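Local coordinates for protein esterase (Capnocytophaga ochracea, PDB 4W9R) that is of unknown function but contains a putative esterase domain of the alpha/beta-hydrolase superfamily, at residues 336-340 / 352-356. Numbering follows the deposited sequence.
With ACT (acetate ion), chain I.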
loop_
_atom_site.group_PDB
_atom_site.type_symbol
_atom_site.label_atom_id
_atom_site.label_comp_id
_atom_site.label_asym_id
_atom_site.label_seq_id
_atom_site.Cartn_x
_atom_site.Cartn_y
_atom_site.Cartn_z
ATOM N N TYR B 336 -24.758 37.076 23.408
ATOM C CA TYR B 336 -23.754 36.526 24.312
ATOM C C TYR B 336 -24.417 35.763 25.454
ATOM O O TYR B 336 -23.982 34.672 25.822
ATOM C CB TYR B 336 -22.859 37.630 24.876
ATOM C CG TYR B 336 -21.654 37.960 24.024
ATOM C CD1 TYR B 336 -20.710 36.989 23.719
ATOM C CD2 TYR B 336 -21.445 39.248 23.549
ATOM C CE1 TYR B 336 -19.602 37.287 22.949
ATOM C CE2 TYR B 336 -20.340 39.557 22.780
ATOM C CZ TYR B 336 -19.421 38.572 22.482
ATOM O OH TYR B 336 -18.319 38.872 21.716
ATOM N N GLN B 337 -25.476 36.345 26.009
ATOM C CA GLN B 337 -26.222 35.719 27.094
ATOM C C GLN B 337 -26.883 34.426 26.629
ATOM O O GLN B 337 -27.111 33.511 27.420
ATOM C CB GLN B 337 -27.276 36.682 27.644
ATOM C CG GLN B 337 -26.699 37.895 28.359
ATOM C CD GLN B 337 -27.746 38.955 28.648
ATOM O OE1 GLN B 337 -28.857 38.906 28.122
ATOM N NE2 GLN B 337 -27.393 39.922 29.488
ATOM N N LYS B 338 -27.182 34.358 25.337
ATOM C CA LYS B 338 -27.788 33.172 24.752
ATOM C C LYS B 338 -26.739 32.078 24.574
ATOM O O LYS B 338 -27.034 30.890 24.700
ATOM C CB LYS B 338 -28.441 33.515 23.411
ATOM C CG LYS B 338 -29.683 32.703 23.090
ATOM C CD LYS B 338 -30.418 33.282 21.891
ATOM C CE LYS B 338 -31.746 32.579 21.663
ATOM N NZ LYS B 338 -32.500 33.174 20.524
ATOM N N ALA B 339 -25.508 32.493 24.287
ATOM C CA ALA B 339 -24.407 31.558 24.090
ATOM C C ALA B 339 -23.958 30.952 25.413
ATOM O O ALA B 339 -23.490 29.815 25.461
ATOM C CB ALA B 339 -23.241 32.250 23.405
ATOM N N TYR B 340 -24.109 31.721 26.486
ATOM C CA TYR B 340 -23.677 31.296 27.813
ATOM C C TYR B 340 -24.465 30.085 28.312
ATOM O O TYR B 340 -23.998 29.343 29.175
ATOM C CB TYR B 340 -23.812 32.455 28.804
ATOM C CG TYR B 340 -23.234 32.173 30.172
ATOM C CD1 TYR B 340 -21.873 32.307 30.411
ATOM C CD2 TYR B 340 -24.051 31.785 31.227
ATOM C CE1 TYR B 340 -21.340 32.053 31.662
ATOM C CE2 TYR B 340 -23.527 31.530 32.480
ATOM C CZ TYR B 340 -22.170 31.666 32.692
ATOM O OH TYR B 340 -21.640 31.414 33.937
ATOM N N LEU B 352 -15.055 33.332 29.241
ATOM C CA LEU B 352 -14.776 34.260 28.150
ATOM C C LEU B 352 -16.022 35.043 27.759
ATOM O O LEU B 352 -15.961 36.254 27.541
ATOM C CB LEU B 352 -14.223 33.513 26.935
ATOM C CG LEU B 352 -14.000 34.346 25.671
ATOM C CD1 LEU B 352 -13.070 35.518 25.947
ATOM C CD2 LEU B 352 -13.450 33.478 24.552
ATOM N N ILE B 353 -17.150 34.346 27.671
ATOM C CA ILE B 353 -18.423 34.977 27.345
ATOM C C ILE B 353 -18.791 36.018 28.398
ATOM O O ILE B 353 -19.285 37.099 28.073
ATOM C CB ILE B 353 -19.552 33.933 27.226
ATOM C CG1 ILE B 353 -19.277 32.987 26.055
ATOM C CG2 ILE B 353 -20.899 34.613 27.042
ATOM C CD1 ILE B 353 -20.278 31.864 25.930
ATOM N N ASN B 354 -18.527 35.693 29.660
ATOM C CA ASN B 354 -18.824 36.599 30.761
ATOM C C ASN B 354 -18.029 37.897 30.679
ATOM O O ASN B 354 -18.550 38.970 30.986
ATOM C CB ASN B 354 -18.558 35.914 32.101
ATOM C CG ASN B 354 -19.800 35.815 32.959
ATOM O OD1 ASN B 354 -20.526 34.823 32.906
ATOM N ND2 ASN B 354 -20.056 36.850 33.752
ATOM N N GLU B 355 -16.768 37.794 30.270
ATOM C CA GLU B 355 -15.918 38.969 30.108
ATOM C C GLU B 355 -16.492 39.892 29.038
ATOM O O GLU B 355 -16.459 41.116 29.174
ATOM C CB GLU B 355 -14.488 38.561 29.745
ATOM C CG GLU B 355 -13.501 39.721 29.700
ATOM C CD GLU B 355 -12.140 39.314 29.163
ATOM O OE1 GLU B 355 -11.153 39.371 29.929
ATOM O OE2 GLU B 355 -12.054 38.943 27.974
ATOM N N ARG B 356 -17.024 39.294 27.977
ATOM C CA ARG B 356 -17.648 40.045 26.897
ATOM C C ARG B 356 -18.933 40.711 27.380
ATOM O O ARG B 356 -19.216 41.858 27.036
ATOM C CB ARG B 356 -17.942 39.132 25.706
ATOM C CG ARG B 356 -16.722 38.403 25.162
ATOM C CD ARG B 356 -15.736 39.363 24.519
ATOM N NE ARG B 356 -14.522 38.689 24.068
ATOM C CZ ARG B 356 -14.387 38.104 22.882
ATOM N NH1 ARG B 356 -13.245 37.515 22.556
ATOM N NH2 ARG B 356 -15.395 38.105 22.020
HETATM C C ACT I . -10.979 35.871 20.156
HETATM O O ACT I . -12.191 35.992 20.435
HETATM O OXT ACT I . -10.671 36.068 18.960
HETATM C CH3 ACT I . -9.955 35.510 21.190
#
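Consecutive helices 329-339 and 350-362 of the C-terminal all-helical region meet in a mixed apolar and polar contact burying 347 Å² between 336-340 and 352-356. The closest CA pair, Y336 and I353, is 6.3 Å apart. I353 supplies the apolar centre, wedged among three residues: its CD1 lies 3.9 Å from A339 CB, its CG2 4.1 Å from Y336 CD1 and 4.0 Å from Y340 CB. One turn on, R356 CB covers a face of the Y336 ring, 3.7 Å from the centroid and 14° off the normal, a CH-pi contact. The side chain runs on to the hydroxyl, where R356 NH2 donates to Y336 OH at 3.0 Å (146°); R356 NH1 donates a hydrogen bond to acetate O at 2.8 Å, the ion probably coming from the crystallisation liquor. From helix 314-325, E324 hydrogen-bonds Y336 OH and E321 forms a salt bridge with R356. Helix 350-362 thus packs against hairpin 314-325/329-339, where the spacing of A320, Y336 and A339 matches tetratricopeptide (TPR) consensus positions 8, 24 and 27 (small, aromatic, Ala), consistent with a TPR followed by a further helix.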